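PDB 3K9C: transcriptional regulator, LacI family protein from Rhodococcus jostii, which probably binds regulatory DNA as a transcription factor and, as in other LacI-family proteins, may respond to a small effector held by its periplasmic-binding-protein-like core. Local coordinates for residues 112-117 against 188-193; 141-146 against 219-224; 192-197 against 224-229; 202-207 against 215-220. One frame throughout, in Å; residues are numbered along the deposited sequence.

Contact 1 (112-117 against 188-193); sequences AGITLA and AVVAFN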
loop_
_atom_site.group_PDB
_atom_site.type_symbol
_atom_site.label_atom_id
_atom_site.label_comp_id
_atom_site.label_asym_id
_atom_site.label_seq_id
_atom_site.Cartn_x
_atom_site.Cartn_y
_atom_site.Cartn_z
ATOM N N ALA B 112 13.622 -21.892 5.431
ATOM C CA ALA B 112 12.692 -22.545 6.348
ATOM C C ALA B 112 11.249 -22.163 6.042
ATOM O O ALA B 112 10.354 -23.002 6.084
ATOM C CB ALA B 112 13.028 -22.169 7.795
ATOM N N GLY B 113 11.028 -20.889 5.730
ATOM C CA GLY B 113 9.680 -20.425 5.442
ATOM C C GLY B 113 9.015 -21.110 4.268
ATOM O O GLY B 113 7.877 -21.594 4.367
ATOM N N ILE B 114 9.719 -21.165 3.144
ATOM C CA ILE B 114 9.147 -21.783 1.964
ATOM C C ILE B 114 9.020 -23.288 2.171
ATOM O O ILE B 114 8.097 -23.913 1.645
ATOM C CB ILE B 114 9.967 -21.417 0.686
ATOM C CG1 ILE B 114 9.164 -21.773 -0.563
ATOM C CG2 ILE B 114 11.308 -22.119 0.687
ATOM C CD1 ILE B 114 9.346 -20.788 -1.696
ATOM N N THR B 115 9.920 -23.873 2.963
ATOM C CA THR B 115 9.833 -25.307 3.239
ATOM C C THR B 115 8.502 -25.585 3.950
ATOM O O THR B 115 7.860 -26.606 3.696
ATOM C CB THR B 115 11.011 -25.801 4.125
ATOM O OG1 THR B 115 12.252 -25.484 3.493
ATOM C CG2 THR B 115 10.949 -27.303 4.318
ATOM N N LEU B 116 8.087 -24.675 4.836
ATOM C CA LEU B 116 6.806 -24.830 5.543
ATOM C C LEU B 116 5.663 -24.828 4.529
ATOM O O LEU B 116 4.734 -25.630 4.620
ATOM C CB LEU B 116 6.587 -23.681 6.540
ATOM C CG LEU B 116 7.497 -23.617 7.770
ATOM C CD1 LEU B 116 7.228 -22.327 8.533
ATOM C CD2 LEU B 116 7.257 -24.841 8.659
ATOM N N ALA B 117 5.735 -23.902 3.576
ATOM C CA ALA B 117 4.725 -23.793 2.526
ATOM C C ALA B 117 4.654 -25.111 1.755
ATOM O O ALA B 117 3.576 -25.654 1.548
ATOM C CB ALA B 117 5.076 -22.631 1.571
ATOM N N ALA B 188 -0.951 -26.496 -7.178
ATOM C CA ALA B 188 -0.650 -25.601 -6.062
ATOM C C ALA B 188 0.450 -24.659 -6.509
ATOM O O ALA B 188 1.301 -25.018 -7.327
ATOM C CB ALA B 188 -0.207 -26.385 -4.840
ATOM N N VAL B 189 0.426 -23.450 -5.974
ATOM C CA VAL B 189 1.402 -22.454 -6.343
ATOM C C VAL B 189 1.840 -21.662 -5.130
ATOM O O VAL B 189 1.006 -21.174 -4.383
ATOM C CB VAL B 189 0.798 -21.472 -7.363
ATOM C CG1 VAL B 189 1.837 -20.447 -7.773
ATOM C CG2 VAL B 189 0.257 -22.240 -8.567
ATOM N N VAL B 190 3.146 -21.541 -4.939
ATOM C CA VAL B 190 3.691 -20.763 -3.838
ATOM C C VAL B 190 4.237 -19.477 -4.464
ATOM O O VAL B 190 5.196 -19.513 -5.234
ATOM C CB VAL B 190 4.840 -21.521 -3.106
ATOM C CG1 VAL B 190 5.448 -20.639 -2.032
ATOM C CG2 VAL B 190 4.309 -22.805 -2.476
ATOM N N ALA B 191 3.604 -18.350 -4.157
ATOM C CA ALA B 191 4.026 -17.061 -4.698
ATOM C C ALA B 191 5.155 -16.469 -3.863
ATOM O O ALA B 191 5.283 -16.782 -2.684
ATOM C CB ALA B 191 2.845 -16.101 -4.744
ATOM N N PHE B 192 5.963 -15.603 -4.475
ATOM C CA PHE B 192 7.088 -14.986 -3.767
ATOM C C PHE B 192 6.613 -14.250 -2.517
ATOM O O PHE B 192 7.185 -14.420 -1.444
ATOM C CB PHE B 192 7.839 -14.009 -4.676
ATOM C CG PHE B 192 8.961 -13.296 -3.985
ATOM C CD1 PHE B 192 10.056 -14.004 -3.504
ATOM C CD2 PHE B 192 8.908 -11.923 -3.783
ATOM C CE1 PHE B 192 11.082 -13.353 -2.831
ATOM C CE2 PHE B 192 9.935 -11.261 -3.110
ATOM C CZ PHE B 192 11.022 -11.977 -2.632
ATOM N N ASN B 193 5.583 -13.419 -2.671
ATOM C CA ASN B 193 5.006 -12.689 -1.544
ATOM C C ASN B 193 3.495 -12.508 -1.727
ATOM O O ASN B 193 2.948 -12.855 -2.775
ATOM C CB ASN B 193 5.715 -11.326 -1.329
ATOM C CG ASN B 193 5.432 -10.291 -2.432
ATOM O OD1 ASN B 193 4.603 -10.487 -3.316
ATOM N ND2 ASN B 193 6.127 -9.170 -2.355
#
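Val190 sends both of its methyls into the side of the helix that carries Ile114 and Ala117, and all the contact between 112-117 and 188-193 is apolar. Ile114 reaches over with the end of its longer branch, CD1 lying 3.9 Å from Val190 CG1. CG1 of this isoleucine stands opposite the backbone N (chi1 -166°), which turns the branch from the helix flank toward the strand. Ala117 has one methyl, CB, and it faces the fork of the valine, 4.1 Å from Val190 CG2 and equally far from Val190 CG1. So small a residue suits a helix turn lying close over a sheet, where the CA atoms of Ala117 and Val190 are 7.1 Å apart.

The backbone bonds are made within the helix and to the neighbouring strand, not across this contact. In the helix, Leu116 N gives to Ala112 O at 3.1 Å. The backbone of Val190 pairs with Ala130 and Ile132 of strand 129-133, while His131 ND1 also bonds to Val190 O. Ile114 also touches Phe147 of helix 140-153, extending the apolar layer.

With only aliphatic carbons meeting, this turn of the helix is seated on the sheet by shape and, probably, by exclusion of water, without the directional demands of polar bonds.

Contact 2 (141-146 against 219-224); sequences ADRRAG and GYDDSR. With GOL (glycerol), chain D.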
loop_
_atom_site.group_PDB
_atom_site.type_symbol
_atom_site.label_atom_id
_atom_site.label_comp_id
_atom_site.label_asym_id
_atom_site.label_seq_id
_atom_site.Cartn_x
_atom_site.Cartn_y
_atom_site.Cartn_z
ATOM N N ALA B 141 16.477 -15.444 -4.162
ATOM C CA ALA B 141 17.324 -16.618 -4.304
ATOM C C ALA B 141 17.065 -17.665 -3.220
ATOM O O ALA B 141 16.908 -18.846 -3.523
ATOM C CB ALA B 141 18.791 -16.203 -4.309
ATOM N N ASP B 142 17.003 -17.243 -1.961
ATOM C CA ASP B 142 16.767 -18.194 -0.868
ATOM C C ASP B 142 15.440 -18.941 -0.972
ATOM O O ASP B 142 15.392 -20.155 -0.789
ATOM C CB ASP B 142 16.842 -17.488 0.492
ATOM C CG ASP B 142 18.271 -17.294 0.973
ATOM O OD1 ASP B 142 19.201 -17.513 0.173
ATOM O OD2 ASP B 142 18.463 -16.918 2.152
ATOM N N ARG B 143 14.355 -18.230 -1.260
ATOM C CA ARG B 143 13.078 -18.917 -1.362
ATOM C C ARG B 143 13.053 -19.833 -2.572
ATOM O O ARG B 143 12.376 -20.856 -2.560
ATOM C CB ARG B 143 11.913 -17.924 -1.408
ATOM C CG ARG B 143 11.646 -17.292 -0.067
ATOM C CD ARG B 143 10.593 -16.204 -0.135
ATOM N NE ARG B 143 10.687 -15.352 1.044
ATOM C CZ ARG B 143 10.084 -14.179 1.175
ATOM N NH1 ARG B 143 9.326 -13.700 0.197
ATOM N NH2 ARG B 143 10.258 -13.479 2.286
ATOM N N ARG B 144 13.791 -19.471 -3.613
ATOM C CA ARG B 144 13.840 -20.319 -4.803
ATOM C C ARG B 144 14.622 -21.602 -4.476
ATOM O O ARG B 144 14.166 -22.702 -4.764
ATOM C CB ARG B 144 14.500 -19.580 -5.971
ATOM C CG ARG B 144 14.537 -20.386 -7.264
ATOM C CD ARG B 144 15.348 -19.683 -8.342
ATOM N NE ARG B 144 15.737 -20.622 -9.391
ATOM C CZ ARG B 144 15.096 -20.779 -10.545
ATOM N NH1 ARG B 144 14.021 -20.045 -10.822
ATOM N NH2 ARG B 144 15.518 -21.691 -11.418
ATOM N N ALA B 145 15.789 -21.457 -3.856
ATOM C CA ALA B 145 16.597 -22.619 -3.489
ATOM C C ALA B 145 15.850 -23.444 -2.444
ATOM O O ALA B 145 15.806 -24.668 -2.512
ATOM C CB ALA B 145 17.936 -22.172 -2.940
ATOM N N GLY B 146 15.258 -22.765 -1.472
ATOM C CA GLY B 146 14.513 -23.483 -0.464
ATOM C C GLY B 146 13.370 -24.267 -1.077
ATOM O O GLY B 146 13.097 -25.392 -0.658
ATOM N N GLY B 219 0.960 -17.459 -0.065
ATOM C CA GLY B 219 1.704 -16.223 -0.210
ATOM C C GLY B 219 2.859 -16.200 0.769
ATOM O O GLY B 219 3.272 -17.244 1.267
ATOM N N TYR B 220 3.386 -15.012 1.048
ATOM C CA TYR B 220 4.482 -14.876 1.986
ATOM C C TYR B 220 4.488 -13.445 2.527
ATOM O O TYR B 220 4.305 -12.491 1.765
ATOM C CB TYR B 220 5.815 -15.211 1.291
ATOM C CG TYR B 220 6.891 -15.743 2.210
ATOM C CD1 TYR B 220 7.305 -17.078 2.137
ATOM C CD2 TYR B 220 7.508 -14.915 3.147
ATOM C CE1 TYR B 220 8.313 -17.571 2.976
ATOM C CE2 TYR B 220 8.506 -15.396 3.990
ATOM C CZ TYR B 220 8.901 -16.722 3.899
ATOM O OH TYR B 220 9.864 -17.206 4.753
ATOM N N ASP B 221 4.673 -13.335 3.847
ATOM C CA ASP B 221 4.732 -12.080 4.619
ATOM C C ASP B 221 3.620 -11.896 5.657
ATOM O O ASP B 221 3.849 -11.287 6.704
ATOM C CB ASP B 221 4.721 -10.830 3.716
ATOM C CG ASP B 221 6.011 -10.653 2.934
ATOM O OD1 ASP B 221 7.029 -11.289 3.284
ATOM O OD2 ASP B 221 6.004 -9.861 1.972
ATOM N N ASP B 222 2.431 -12.420 5.358
ATOM C CA ASP B 222 1.253 -12.274 6.218
ATOM C C ASP B 222 1.006 -10.780 6.383
ATOM O O ASP B 222 0.936 -10.262 7.501
ATOM C CB ASP B 222 1.450 -12.932 7.596
ATOM C CG ASP B 222 0.140 -13.029 8.397
ATOM O OD1 ASP B 222 -0.937 -13.117 7.771
ATOM O OD2 ASP B 222 0.181 -13.039 9.649
ATOM N N SER B 223 0.887 -10.094 5.251
ATOM C CA SER B 223 0.657 -8.658 5.246
ATOM C C SER B 223 -0.847 -8.402 5.225
ATOM O O SER B 223 -1.633 -9.346 5.158
ATOM C CB SER B 223 1.333 -8.023 4.024
ATOM O OG SER B 223 0.701 -8.417 2.823
ATOM N N ARG B 224 -1.238 -7.130 5.276
ATOM C CA ARG B 224 -2.650 -6.754 5.291
ATOM C C ARG B 224 -3.440 -7.356 4.137
ATOM O O ARG B 224 -4.638 -7.601 4.252
ATOM C CB ARG B 224 -2.807 -5.226 5.265
ATOM C CG ARG B 224 -2.401 -4.559 3.954
ATOM C CD ARG B 224 -2.735 -3.067 3.959
ATOM N NE ARG B 224 -4.171 -2.820 4.074
ATOM C CZ ARG B 224 -5.041 -2.970 3.082
ATOM N NH1 ARG B 224 -4.624 -3.362 1.884
ATOM N NH2 ARG B 224 -6.333 -2.740 3.292
HETATM C C1 GOL D . 10.816 -10.325 1.755
HETATM O O1 GOL D . 11.234 -10.197 2.941
HETATM C C2 GOL D . 9.469 -9.850 1.691
HETATM O O2 GOL D . 9.059 -11.039 1.425
HETATM C C3 GOL D . 8.859 -8.955 0.607
HETATM O O3 GOL D . 7.678 -8.540 0.554
#
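Arg143 lays its guanidinium flat over one face of Tyr220, the two planes 20° apart and the group centres separated by 3.5 Å. This is a cation-pi stack: CZ sits above the ring but offset toward its rim, and NH2 comes down to 3.1 Å from Tyr220 CE2. Arg143 CD adds a CH-pi contact over the same ring, 4.2 Å from the Tyr220 centroid. The arginine chain, extended from CG to NE, spans helix to loop.

At the guanidinium edge, glycerol O2 accepts from both Arg143 NH1 and NH2, each 2.9 Å away, at N-H...O angles of only 140° and 144°, as expected for one oxygen between two donors. Glycerol O3 gives a 2.6 Å hydrogen bond to Asp221 OD2, so one small polyol links helix and loop. The loop follows strand 216-218 at the C-terminal end of the parallel sheet, where LacI-family and periplasmic binding proteins usually hold their ligands; the glycerol, probably from the crystallisation liquor, may thus mimic part of an effector. With an alanine in place of Tyr220 the ring under the guanidinium is gone, and Arg143, though still tied to Asp110, is likely to be freer to turn from the polyol.

The guanidinium is also positioned by Asp110, in a salt bridge to NH2, and weakly by Phe192 O at NH1. Gln238 NE2 bonds to both Asp221 OD1 and the glycerol.

Contact 3 (192-197 against 224-229); sequences FNDRCA and RLARIP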
loop_
_atom_site.group_PDB
_atom_site.type_symbol
_atom_site.label_atom_id
_atom_site.label_comp_id
_atom_site.label_asym_id
_atom_site.label_seq_id
_atom_site.Cartn_x
_atom_site.Cartn_y
_atom_site.Cartn_z
ATOM N N PHE B 192 5.963 -15.603 -4.475
ATOM C CA PHE B 192 7.088 -14.986 -3.767
ATOM C C PHE B 192 6.613 -14.250 -2.517
ATOM O O PHE B 192 7.185 -14.420 -1.444
ATOM C CB PHE B 192 7.839 -14.009 -4.676
ATOM C CG PHE B 192 8.961 -13.296 -3.985
ATOM C CD1 PHE B 192 10.056 -14.004 -3.504
ATOM C CD2 PHE B 192 8.908 -11.923 -3.783
ATOM C CE1 PHE B 192 11.082 -13.353 -2.831
ATOM C CE2 PHE B 192 9.935 -11.261 -3.110
ATOM C CZ PHE B 192 11.022 -11.977 -2.632
ATOM N N ASN B 193 5.583 -13.419 -2.671
ATOM C CA ASN B 193 5.006 -12.689 -1.544
ATOM C C ASN B 193 3.495 -12.508 -1.727
ATOM O O ASN B 193 2.948 -12.855 -2.775
ATOM C CB ASN B 193 5.715 -11.326 -1.329
ATOM C CG ASN B 193 5.432 -10.291 -2.432
ATOM O OD1 ASN B 193 4.603 -10.487 -3.316
ATOM N ND2 ASN B 193 6.127 -9.170 -2.355
ATOM N N ASP B 194 2.827 -11.980 -0.702
ATOM C CA ASP B 194 1.381 -11.755 -0.738
ATOM C C ASP B 194 0.881 -10.905 -1.911
ATOM O O ASP B 194 -0.179 -11.185 -2.483
ATOM C CB ASP B 194 0.907 -11.101 0.563
ATOM C CG ASP B 194 1.077 -12.001 1.779
ATOM O OD1 ASP B 194 1.296 -13.219 1.609
ATOM O OD2 ASP B 194 0.969 -11.481 2.907
ATOM N N ARG B 195 1.621 -9.855 -2.253
ATOM C CA ARG B 195 1.211 -8.997 -3.365
ATOM C C ARG B 195 1.260 -9.776 -4.672
ATOM O O ARG B 195 0.416 -9.600 -5.549
ATOM C CB ARG B 195 2.101 -7.753 -3.453
ATOM C CG ARG B 195 1.697 -6.808 -4.573
ATOM C CD ARG B 195 2.471 -5.510 -4.511
ATOM N NE ARG B 195 1.759 -4.494 -3.748
ATOM C CZ ARG B 195 2.248 -3.290 -3.470
ATOM N NH1 ARG B 195 3.464 -2.952 -3.891
ATOM N NH2 ARG B 195 1.520 -2.417 -2.783
ATOM N N CYS B 196 2.252 -10.652 -4.793
ATOM C CA CYS B 196 2.392 -11.489 -5.982
ATOM C C CYS B 196 1.230 -12.482 -6.012
ATOM O O CYS B 196 0.638 -12.741 -7.064
ATOM C CB CYS B 196 3.718 -12.248 -5.925
ATOM S SG CYS B 196 4.022 -13.336 -7.309
ATOM N N ALA B 197 0.909 -13.030 -4.842
ATOM C CA ALA B 197 -0.183 -13.994 -4.699
ATOM C C ALA B 197 -1.508 -13.323 -5.055
ATOM O O ALA B 197 -2.394 -13.943 -5.636
ATOM C CB ALA B 197 -0.228 -14.537 -3.257
ATOM N N ARG B 224 -1.238 -7.130 5.276
ATOM C CA ARG B 224 -2.650 -6.754 5.291
ATOM C C ARG B 224 -3.440 -7.356 4.137
ATOM O O ARG B 224 -4.638 -7.601 4.252
ATOM C CB ARG B 224 -2.807 -5.226 5.265
ATOM C CG ARG B 224 -2.401 -4.559 3.954
ATOM C CD ARG B 224 -2.735 -3.067 3.959
ATOM N NE ARG B 224 -4.171 -2.820 4.074
ATOM C CZ ARG B 224 -5.041 -2.970 3.082
ATOM N NH1 ARG B 224 -4.624 -3.362 1.884
ATOM N NH2 ARG B 224 -6.333 -2.740 3.292
ATOM N N LEU B 225 -2.764 -7.597 3.022
ATOM C CA LEU B 225 -3.418 -8.165 1.849
ATOM C C LEU B 225 -3.997 -9.539 2.167
ATOM O O LEU B 225 -5.116 -9.850 1.786
ATOM C CB LEU B 225 -2.404 -8.299 0.707
ATOM C CG LEU B 225 -1.653 -7.038 0.273
ATOM C CD1 LEU B 225 -0.544 -7.405 -0.689
ATOM C CD2 LEU B 225 -2.628 -6.066 -0.370
ATOM N N ALA B 226 -3.221 -10.351 2.878
ATOM C CA ALA B 226 -3.619 -11.713 3.223
ATOM C C ALA B 226 -4.774 -11.853 4.208
ATOM O O ALA B 226 -5.542 -12.823 4.140
ATOM C CB ALA B 226 -2.406 -12.472 3.754
ATOM N N ARG B 227 -4.906 -10.896 5.120
ATOM C CA ARG B 227 -5.957 -10.980 6.122
ATOM C C ARG B 227 -7.294 -10.385 5.680
ATOM O O ARG B 227 -8.312 -10.583 6.346
ATOM C CB ARG B 227 -5.489 -10.317 7.418
ATOM C CG ARG B 227 -5.571 -8.806 7.405
ATOM C CD ARG B 227 -4.780 -8.188 8.553
ATOM N NE ARG B 227 -3.343 -8.352 8.342
ATOM C CZ ARG B 227 -2.415 -7.612 8.937
ATOM N NH1 ARG B 227 -2.780 -6.656 9.782
ATOM N NH2 ARG B 227 -1.128 -7.815 8.675
ATOM N N ILE B 228 -7.300 -9.662 4.563
ATOM C CA ILE B 228 -8.537 -9.074 4.067
ATOM C C ILE B 228 -9.606 -10.155 4.074
ATOM O O ILE B 228 -9.418 -11.223 3.505
ATOM C CB ILE B 228 -8.379 -8.525 2.630
ATOM C CG1 ILE B 228 -7.391 -7.356 2.630
ATOM C CG2 ILE B 228 -9.729 -8.073 2.099
ATOM C CD1 ILE B 228 -7.040 -6.838 1.248
ATOM N N PRO B 229 -10.747 -9.884 4.730
ATOM C CA PRO B 229 -11.892 -10.782 4.862
ATOM C C PRO B 229 -12.302 -11.625 3.659
ATOM O O PRO B 229 -12.627 -12.799 3.825
ATOM C CB PRO B 229 -13.001 -9.843 5.316
ATOM C CG PRO B 229 -12.273 -8.925 6.212
ATOM C CD PRO B 229 -11.021 -8.607 5.414
#
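The carboxylate of Asp194 has the methyl of Ala226 to one side of its plane, CB lying 3.6 Å from Asp194 OD2. Its oxygens are claimed by other groups: OD2 accepts from Ser223 N and OD1 bonds to Thr235 OG1. Within 224-229, the flat guanidinium of Arg227 lies with one face over CA of Arg224.

The rest of the contact, between the first turn of helix 194-206 and the short, weakly bonded helix at about 224-227, belongs to Leu225. Its CD1 reaches the helix backbone, 3.6 Å from Arg195 CA, and also meets Arg195 CB at 3.8 Å. CG of the leucine is set beside its own backbone N (chi1 -56°), and the branch then extends toward that first turn. Ala226 is small enough to let the two elements approach, with its CA 6.4 Å from that of Asp194.

The turn is itself closed by Asn193, the N-cap: its OD1 accepts from Cys196 N at 2.8 Å, with the C=O...N angle a nearly straight 164°. Arg195 NH2 bonds to Gln22 O, while Arg224 forms a salt bridge with Glu169 of the second subunit.

Asp194 stands at the N-terminal end of its helix, where the helix dipole is likely to favour its negative charge. Its carboxylate bonds lie outside the two segments, leaving the join to van der Waals contact: Leu225 CD1 on the helix backbone, the Ala226 methyl against the carboxylate.

Contact 4 (202-207 against 215-220); sequences DLLVRS and ISVVGY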
loop_
_atom_site.group_PDB
_atom_site.type_symbol
_atom_site.label_atom_id
_atom_site.label_comp_id
_atom_site.label_asym_id
_atom_site.label_seq_id
_atom_site.Cartn_x
_atom_site.Cartn_y
_atom_site.Cartn_z
ATOM N N ASP B 202 -6.184 -13.213 -8.555
ATOM C CA ASP B 202 -6.962 -12.377 -9.471
ATOM C C ASP B 202 -7.108 -13.048 -10.828
ATOM O O ASP B 202 -8.184 -13.026 -11.430
ATOM C CB ASP B 202 -6.300 -11.019 -9.705
ATOM C CG ASP B 202 -6.163 -10.201 -8.449
ATOM O OD1 ASP B 202 -7.023 -10.320 -7.547
ATOM O OD2 ASP B 202 -5.191 -9.412 -8.380
ATOM N N LEU B 203 -6.015 -13.620 -11.315
ATOM C CA LEU B 203 -6.025 -14.291 -12.604
ATOM C C LEU B 203 -6.843 -15.570 -12.549
ATOM O O LEU B 203 -7.673 -15.823 -13.422
ATOM C CB LEU B 203 -4.602 -14.641 -13.048
ATOM C CG LEU B 203 -4.595 -15.406 -14.375
ATOM C CD1 LEU B 203 -4.898 -14.421 -15.485
ATOM C CD2 LEU B 203 -3.261 -16.083 -14.618
ATOM N N LEU B 204 -6.596 -16.380 -11.524
ATOM C CA LEU B 204 -7.298 -17.650 -11.366
ATOM C C LEU B 204 -8.813 -17.501 -11.290
ATOM O O LEU B 204 -9.542 -18.265 -11.913
ATOM C CB LEU B 204 -6.796 -18.381 -10.114
ATOM C CG LEU B 204 -5.392 -18.985 -10.196
ATOM C CD1 LEU B 204 -5.041 -19.656 -8.876
ATOM C CD2 LEU B 204 -5.347 -19.998 -11.330
ATOM N N VAL B 205 -9.287 -16.524 -10.525
ATOM C CA VAL B 205 -10.723 -16.328 -10.396
ATOM C C VAL B 205 -11.312 -15.795 -11.700
ATOM O O VAL B 205 -12.422 -16.152 -12.069
ATOM C CB VAL B 205 -11.062 -15.369 -9.222
ATOM C CG1 VAL B 205 -10.570 -13.977 -9.515
ATOM C CG2 VAL B 205 -12.562 -15.364 -8.976
ATOM N N ARG B 206 -10.557 -14.956 -12.405
ATOM C CA ARG B 206 -11.021 -14.390 -13.670
ATOM C C ARG B 206 -10.942 -15.423 -14.783
ATOM O O ARG B 206 -11.518 -15.243 -15.857
ATOM C CB ARG B 206 -10.183 -13.168 -14.053
ATOM C CG ARG B 206 -10.446 -11.941 -13.202
ATOM C CD ARG B 206 -9.483 -10.819 -13.553
ATOM N NE ARG B 206 -9.819 -9.571 -12.875
ATOM C CZ ARG B 206 -9.814 -9.399 -11.556
ATOM N NH1 ARG B 206 -9.485 -10.400 -10.745
ATOM N NH2 ARG B 206 -10.140 -8.217 -11.045
ATOM N N SER B 207 -10.224 -16.507 -14.516
ATOM C CA SER B 207 -10.065 -17.574 -15.489
ATOM C C SER B 207 -11.092 -18.667 -15.250
ATOM O O SER B 207 -11.120 -19.670 -15.959
ATOM C CB SER B 207 -8.655 -18.148 -15.397
ATOM O OG SER B 207 -7.704 -17.138 -15.680
ATOM N N ILE B 215 -7.199 -25.065 -7.592
ATOM C CA ILE B 215 -5.793 -24.782 -7.317
ATOM C C ILE B 215 -5.590 -24.102 -5.955
ATOM O O ILE B 215 -6.374 -23.231 -5.558
ATOM C CB ILE B 215 -5.211 -23.852 -8.421
ATOM C CG1 ILE B 215 -5.193 -24.586 -9.761
ATOM C CG2 ILE B 215 -3.803 -23.371 -8.047
ATOM C CD1 ILE B 215 -4.747 -23.726 -10.907
ATOM N N SER B 216 -4.535 -24.509 -5.249
ATOM C CA SER B 216 -4.196 -23.922 -3.956
ATOM C C SER B 216 -3.115 -22.866 -4.159
ATOM O O SER B 216 -2.264 -22.985 -5.045
ATOM C CB SER B 216 -3.700 -24.991 -2.979
ATOM O OG SER B 216 -4.773 -25.776 -2.484
ATOM N N VAL B 217 -3.152 -21.828 -3.334
ATOM C CA VAL B 217 -2.195 -20.742 -3.437
ATOM C C VAL B 217 -1.674 -20.369 -2.057
ATOM O O VAL B 217 -2.441 -20.312 -1.103
ATOM C CB VAL B 217 -2.853 -19.474 -4.068
ATOM C CG1 VAL B 217 -1.809 -18.363 -4.244
ATOM C CG2 VAL B 217 -3.488 -19.829 -5.401
ATOM N N VAL B 218 -0.373 -20.113 -1.968
ATOM C CA VAL B 218 0.267 -19.704 -0.719
ATOM C C VAL B 218 1.077 -18.423 -0.971
ATOM O O VAL B 218 1.801 -18.320 -1.973
ATOM C CB VAL B 218 1.245 -20.773 -0.193
ATOM C CG1 VAL B 218 1.913 -20.268 1.067
ATOM C CG2 VAL B 218 0.510 -22.065 0.081
ATOM N N GLY B 219 0.960 -17.459 -0.065
ATOM C CA GLY B 219 1.704 -16.223 -0.210
ATOM C C GLY B 219 2.859 -16.200 0.769
ATOM O O GLY B 219 3.272 -17.244 1.267
ATOM N N TYR B 220 3.386 -15.012 1.048
ATOM C CA TYR B 220 4.482 -14.876 1.986
ATOM C C TYR B 220 4.488 -13.445 2.527
ATOM O O TYR B 220 4.305 -12.491 1.765
ATOM C CB TYR B 220 5.815 -15.211 1.291
ATOM C CG TYR B 220 6.891 -15.743 2.210
ATOM C CD1 TYR B 220 7.305 -17.078 2.137
ATOM C CD2 TYR B 220 7.508 -14.915 3.147
ATOM C CE1 TYR B 220 8.313 -17.571 2.976
ATOM C CE2 TYR B 220 8.506 -15.396 3.990
ATOM C CZ TYR B 220 8.901 -16.722 3.899
ATOM O OH TYR B 220 9.864 -17.206 4.753
#
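Ile215 meets Leu204 with both ends of its branched side chain. Its CD1 lies 3.8 Å from Leu204 CD2, and its shorter branch, CG2, comes to 4.0 Å from Leu204 CD1; the isoleucine lies roughly perpendicular to the leucine. Ile215 CG1 stands opposite the carbonyl carbon (chi1 -66°), which spreads the two branches over the leucine's fork. Next in the chain, Ser216 points away from the helix, where its hydroxyl can reach a backbone N-H, that of Gly276. Val217 turns back to the helix, its CG2 reaching Leu204 CD1 at 3.8 Å as valine and leucine run antiparallel alongside one another. Leu204 thus lies against two beta-branched residues, two apart on the strand segment, which favour extended backbone while presenting broad apolar surfaces. Val218, on the reverse face of the strand, packs on Ala117 and Leu121 of helix 110-123.

The contact closes the beta-alpha-beta unit of strand 188-191, helix 194-206 and strand 216-218. Leu204 also touches Met176 and Leu180 of helix 169-181, whereas Val217 rests on Val200 and Leu201 farther back along helix 194-206; strand 216-218 pairs with strand 188-191, and the two helices cover the same face of the parallel sheet.

In the fold
All four contacts lie in the lobe built on the parallel sheet of strands 129-133, 160-164, 188-191 and 216-218. Contacts 1 and 4, with centres about 13 Å apart, lie on neighbouring strands of it, joined by a probable hydrogen bond from Ala191 N to Val218 O at 2.8 Å; helix 110-123 covers one face and helix 194-206 the other. At the C-terminal end of the strands, contact 2 holds the glycerol, and its centre is only about 6 Å from that of contact 1. Contact 3 lies about 11 Å from contact 2, between centres, and is tied to the same loop by a probable hydrogen bond from Asp194 N to Tyr220 O, 2.9 Å. Contacts 3 and 4 share helix 194-206, and both touch the second subunit.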